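PDB 2OQG: possible transcriptional regulator, ArsR family protein from Rhodococcus sp., which probably binds DNA through a winged helix-turn-helix domain and regulates transcription, as ArsR-family proteins generally do. Local coordinates for residues A[26-38]-A[64-77]. Residues are numbered along the deposited sequence; the frame is centred on the assembly and turned at random.
Sequences ILTELGRADQSAS and VESVKVGREIRYRA. With ACY (acetic acid), chain F.
Arg76 and Asp34 meet side-on across this contact, joining the wing hairpin of this winged-helix domain to the loop between helices 21-32 and 37-43. The carboxylate and guanidinium planes lie 29° apart. NE of Arg76 reaches OD1 of Asp34 at 2.9 Å almost in line, and NH2 reaches OD2 at 2.8 Å, each oxygen being met on its syn side. The arginine leaves its backbone with CG anti to N (chi1 168°) and then bends at chi3 (-57°), which brings the guanidinium over Val67 of the neighbouring strand, whose CG2 lies 3.6 Å above the centre of one face. NH1 and NH2 each also donate to a bound acetic acid molecule, probably from the crystallisation liquor, while Glu65 adds a weak salt bridge to NH1.

Backbone bonds carry the chain between helices 21-32 and 37-43 along strand 72-77. Gln35 and Tyr75 form a single antiparallel bridge, bonded both ways, and Ala77 N donates to Leu30 O of helix 21-32. On the helix 21-32 side, Leu30 puts CD1 3.7 Å from CB of Tyr75, the two side chains pointing the same way, and CD2 of Leu27 packs 3.6 Å from CG2 of Val64. The Tyr75 ring turns its edge to Ala37 N, which a water links to Ile73 O. Ser36 OG caps Ser39 N.

A leucine in place of Arg76 would probably leave the Asp34 carboxylate without its two-pronged mate and free to turn. With its charge matched on both oxygens, Asp34 is likely to stay ionised, so the ion pair and the bridge tie the wing to the loop ahead of helix 37-43, and apolar packing ties it to helix 21-32.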
loop_
_atom_site.group_PDB
_atom_site.type_symbol
_atom_site.label_atom_id
_atom_site.label_comp_id
_atom_site.label_asym_id
_atom_site.label_seq_id
_atom_site.Cartn_x
_atom_site.Cartn_y
_atom_site.Cartn_z
ATOM N N ILE A 26 6.834 17.735 6.802
ATOM C CA ILE A 26 6.560 16.290 6.740
ATOM C C ILE A 26 5.414 16.012 5.783
ATOM O O ILE A 26 5.500 15.111 4.936
ATOM C CB ILE A 26 6.288 15.717 8.171
ATOM C CG1 ILE A 26 7.548 15.796 9.056
ATOM C CG2 ILE A 26 5.611 14.314 8.124
ATOM C CD1 ILE A 26 7.278 15.477 10.506
ATOM N N LEU A 27 4.338 16.786 5.913
ATOM C CA LEU A 27 3.163 16.565 5.074
ATOM C C LEU A 27 3.537 16.721 3.604
ATOM O O LEU A 27 3.086 15.938 2.764
ATOM C CB LEU A 27 2.017 17.558 5.413
ATOM C CG LEU A 27 1.300 17.134 6.698
ATOM C CD1 LEU A 27 0.323 18.242 7.150
ATOM C CD2 LEU A 27 0.467 15.827 6.562
ATOM N N THR A 28 4.343 17.741 3.302
ATOM C CA THR A 28 4.715 18.009 1.922
ATOM C C THR A 28 5.512 16.825 1.348
ATOM O O THR A 28 5.255 16.363 0.201
ATOM C CB THR A 28 5.510 19.297 1.856
ATOM O OG1 THR A 28 4.649 20.354 2.290
ATOM C CG2 THR A 28 5.941 19.579 0.426
ATOM N N GLU A 29 6.448 16.329 2.144
ATOM C CA GLU A 29 7.164 15.116 1.747
ATOM C C GLU A 29 6.215 13.945 1.481
ATOM O O GLU A 29 6.287 13.292 0.419
ATOM C CB GLU A 29 8.190 14.724 2.818
ATOM C CG GLU A 29 9.519 15.492 2.735
ATOM C CD GLU A 29 10.245 15.312 1.357
ATOM O OE1 GLU A 29 10.211 14.197 0.785
ATOM O OE2 GLU A 29 10.820 16.295 0.823
ATOM N N LEU A 30 5.313 13.707 2.430
ATOM C CA LEU A 30 4.412 12.545 2.362
ATOM C C LEU A 30 3.292 12.677 1.353
ATOM O O LEU A 30 2.658 11.675 1.008
ATOM C CB LEU A 30 3.817 12.254 3.736
ATOM C CG LEU A 30 4.811 11.912 4.849
ATOM C CD1 LEU A 30 4.049 11.602 6.153
ATOM C CD2 LEU A 30 5.707 10.732 4.477
ATOM N N GLY A 31 3.048 13.901 0.910
ATOM C CA GLY A 31 2.062 14.136 -0.138
ATOM C C GLY A 31 2.676 13.914 -1.512
ATOM O O GLY A 31 1.940 13.745 -2.479
ATOM N N ARG A 32 4.008 13.959 -1.583
ATOM C CA ARG A 32 4.766 13.758 -2.828
ATOM C C ARG A 32 4.998 12.274 -3.125
ATOM O O ARG A 32 4.802 11.827 -4.253
ATOM C CB ARG A 32 6.115 14.496 -2.746
ATOM C CG ARG A 32 7.068 14.233 -3.920
ATOM C CD ARG A 32 8.433 14.961 -3.781
ATOM N NE ARG A 32 9.282 14.467 -2.694
ATOM C CZ ARG A 32 10.082 13.403 -2.766
ATOM N NH1 ARG A 32 10.830 13.059 -1.726
ATOM N NH2 ARG A 32 10.152 12.674 -3.874
ATOM N N ALA A 33 5.399 11.526 -2.098
ATOM C CA ALA A 33 5.718 10.121 -2.237
ATOM C C ALA A 33 5.543 9.479 -0.880
ATOM O O ALA A 33 5.931 10.101 0.098
ATOM C CB ALA A 33 7.135 9.980 -2.647
ATOM N N ASP A 34 5.005 8.258 -0.819
ATOM C CA ASP A 34 4.972 7.480 0.462
ATOM C C ASP A 34 6.388 7.280 0.961
ATOM O O ASP A 34 7.244 6.841 0.165
ATOM C CB ASP A 34 4.412 6.059 0.273
ATOM C CG ASP A 34 2.973 5.999 -0.206
ATOM O OD1 ASP A 34 2.275 7.024 -0.240
ATOM O OD2 ASP A 34 2.558 4.859 -0.573
ATOM N N GLN A 35 6.645 7.568 2.251
ATOM C CA GLN A 35 8.031 7.460 2.789
ATOM C C GLN A 35 8.023 6.859 4.163
ATOM O O GLN A 35 7.056 7.005 4.890
ATOM C CB GLN A 35 8.731 8.826 2.820
ATOM C CG GLN A 35 8.917 9.334 1.391
ATOM C CD GLN A 35 9.492 10.680 1.326
ATOM O OE1 GLN A 35 8.904 11.586 0.740
ATOM N NE2 GLN A 35 10.651 10.852 1.954
ATOM N N SER A 36 9.132 6.215 4.525
ATOM C CA SER A 36 9.257 5.706 5.851
ATOM C C SER A 36 9.669 6.783 6.822
ATOM O O SER A 36 10.129 7.862 6.460
ATOM C CB SER A 36 10.302 4.596 5.868
ATOM O OG SER A 36 11.597 5.108 5.506
ATOM N N ALA A 37 9.540 6.483 8.099
ATOM C CA ALA A 37 10.026 7.398 9.100
ATOM C C ALA A 37 11.540 7.616 8.934
ATOM O O ALA A 37 12.029 8.716 9.115
ATOM C CB ALA A 37 9.733 6.844 10.446
ATOM N N SER A 38 12.276 6.580 8.552
ATOM C CA SER A 38 13.729 6.715 8.398
ATOM C C SER A 38 14.110 7.470 7.110
ATOM O O SER A 38 15.182 8.094 7.022
ATOM C CB SER A 38 14.386 5.338 8.496
ATOM O OG SER A 38 14.166 4.777 9.782
ATOM N N VAL A 64 -2.575 11.914 7.943
ATOM C CA VAL A 64 -1.611 10.888 7.453
ATOM C C VAL A 64 -2.157 9.516 7.711
ATOM O O VAL A 64 -2.842 9.277 8.758
ATOM C CB VAL A 64 -0.199 11.069 8.154
ATOM C CG1 VAL A 64 0.683 9.891 7.973
ATOM C CG2 VAL A 64 0.427 12.377 7.690
ATOM N N GLU A 65 -1.870 8.588 6.774
ATOM C CA GLU A 65 -2.133 7.193 7.050
ATOM C C GLU A 65 -0.849 6.364 6.897
ATOM O O GLU A 65 -0.006 6.672 6.036
ATOM C CB GLU A 65 -3.262 6.608 6.184
ATOM C CG GLU A 65 -2.941 6.533 4.716
ATOM C CD GLU A 65 -4.130 6.058 3.870
ATOM O OE1 GLU A 65 -5.214 5.764 4.457
ATOM O OE2 GLU A 65 -3.995 6.025 2.598
ATOM N N SER A 66 -0.717 5.310 7.709
ATOM C CA SER A 66 0.328 4.348 7.468
ATOM C C SER A 66 -0.046 3.406 6.321
ATOM O O SER A 66 -1.248 3.076 6.097
ATOM C CB SER A 66 0.562 3.549 8.718
ATOM O OG SER A 66 -0.615 2.869 8.966
ATOM N N VAL A 67 0.988 2.994 5.596
ATOM C CA VAL A 67 0.862 2.152 4.429
ATOM C C VAL A 67 1.831 0.998 4.725
ATOM O O VAL A 67 3.056 1.179 4.703
ATOM C CB VAL A 67 1.254 2.909 3.121
ATOM C CG1 VAL A 67 1.160 1.992 1.902
ATOM C CG2 VAL A 67 0.432 4.196 2.889
ATOM N N LYS A 68 1.320 -0.158 5.094
ATOM C CA LYS A 68 2.253 -1.230 5.440
ATOM C C LYS A 68 2.145 -2.324 4.392
ATOM O O LYS A 68 1.093 -2.944 4.217
ATOM C CB LYS A 68 1.971 -1.792 6.842
ATOM C CG LYS A 68 2.945 -2.853 7.302
ATOM C CD LYS A 68 2.586 -3.356 8.637
ATOM C CE LYS A 68 3.650 -4.398 9.092
ATOM N NZ LYS A 68 3.294 -5.010 10.390
ATOM N N VAL A 69 3.234 -2.533 3.669
ATOM C CA VAL A 69 3.206 -3.471 2.597
ATOM C C VAL A 69 4.200 -4.573 2.920
ATOM O O VAL A 69 5.411 -4.334 3.040
ATOM C CB VAL A 69 3.527 -2.762 1.292
ATOM C CG1 VAL A 69 3.650 -3.806 0.180
ATOM C CG2 VAL A 69 2.462 -1.722 1.026
ATOM N N GLY A 70 3.680 -5.779 3.107
ATOM C CA GLY A 70 4.471 -6.799 3.752
ATOM C C GLY A 70 4.995 -6.257 5.080
ATOM O O GLY A 70 4.225 -5.817 5.930
ATOM N N ARG A 71 6.314 -6.269 5.219
ATOM C CA ARG A 71 6.978 -5.845 6.449
ATOM C C ARG A 71 7.315 -4.342 6.444
ATOM O O ARG A 71 7.686 -3.783 7.475
ATOM C CB ARG A 71 8.257 -6.680 6.671
ATOM C CG ARG A 71 8.098 -8.173 6.356
ATOM C CD ARG A 71 7.029 -8.864 7.235
ATOM N NE ARG A 71 6.243 -9.911 6.553
ATOM C CZ ARG A 71 6.388 -10.306 5.284
ATOM N NH1 ARG A 71 7.311 -9.772 4.497
ATOM N NH2 ARG A 71 5.603 -11.252 4.796
ATOM N N GLU A 72 7.187 -3.706 5.279
ATOM C CA GLU A 72 7.666 -2.308 5.087
ATOM C C GLU A 72 6.588 -1.292 5.492
ATOM O O GLU A 72 5.485 -1.374 4.999
ATOM C CB GLU A 72 8.083 -2.074 3.625
ATOM C CG GLU A 72 9.453 -2.759 3.247
ATOM C CD GLU A 72 9.786 -2.719 1.740
ATOM O OE1 GLU A 72 9.104 -2.007 0.964
ATOM O OE2 GLU A 72 10.715 -3.451 1.319
ATOM N N ILE A 73 6.936 -0.330 6.341
ATOM C CA ILE A 73 5.971 0.693 6.807
ATOM C C ILE A 73 6.343 2.060 6.254
ATOM O O ILE A 73 7.450 2.572 6.489
ATOM C CB ILE A 73 5.882 0.834 8.346
ATOM C CG1 ILE A 73 5.345 -0.442 8.987
ATOM C CG2 ILE A 73 4.877 1.956 8.742
ATOM C CD1 ILE A 73 5.651 -0.583 10.435
ATOM N N ARG A 74 5.412 2.631 5.493
ATOM C CA ARG A 74 5.591 3.960 4.962
ATOM C C ARG A 74 4.386 4.788 5.346
ATOM O O ARG A 74 3.417 4.245 5.872
ATOM C CB ARG A 74 5.739 3.929 3.459
ATOM C CG ARG A 74 7.028 3.172 3.002
ATOM C CD ARG A 74 7.311 3.413 1.541
ATOM N NE ARG A 74 8.537 2.725 1.132
ATOM C CZ ARG A 74 8.617 1.412 0.872
ATOM N NH1 ARG A 74 7.541 0.611 0.953
ATOM N NH2 ARG A 74 9.788 0.887 0.525
ATOM N N TYR A 75 4.451 6.089 5.077
ATOM C CA TYR A 75 3.354 7.006 5.449
ATOM C C TYR A 75 2.919 7.836 4.260
ATOM O O TYR A 75 3.739 8.122 3.355
ATOM C CB TYR A 75 3.785 7.907 6.602
ATOM C CG TYR A 75 4.095 7.111 7.822
ATOM C CD1 TYR A 75 3.101 6.825 8.729
ATOM C CD2 TYR A 75 5.396 6.549 8.040
ATOM C CE1 TYR A 75 3.361 6.055 9.887
ATOM C CE2 TYR A 75 5.654 5.747 9.195
ATOM C CZ TYR A 75 4.627 5.515 10.097
ATOM O OH TYR A 75 4.893 4.742 11.202
ATOM N N ARG A 76 1.657 8.282 4.271
ATOM C CA ARG A 76 1.116 8.976 3.097
ATOM C C ARG A 76 0.225 10.113 3.633
ATOM O O ARG A 76 -0.526 9.903 4.562
ATOM C CB ARG A 76 0.274 8.010 2.231
ATOM C CG ARG A 76 -0.548 8.647 1.159
ATOM C CD ARG A 76 -1.382 7.528 0.524
ATOM N NE ARG A 76 -0.542 6.443 0.010
ATOM C CZ ARG A 76 -0.999 5.230 -0.320
ATOM N NH1 ARG A 76 -2.297 4.950 -0.184
ATOM N NH2 ARG A 76 -0.158 4.322 -0.824
ATOM N N ALA A 77 0.356 11.312 3.076
ATOM C CA ALA A 77 -0.522 12.441 3.435
ATOM C C ALA A 77 -1.842 12.232 2.721
ATOM O O ALA A 77 -1.872 11.832 1.535
ATOM C CB ALA A 77 0.093 13.765 3.034
HETATM C C ACY F . -1.959 1.476 -1.570
HETATM O O ACY F . -2.772 2.332 -1.175
HETATM O OXT ACY F . -0.711 1.583 -1.571
HETATM C CH3 ACY F . -2.525 0.190 -2.093
HETATM O O HOH W 1 8.622 3.764 8.794
#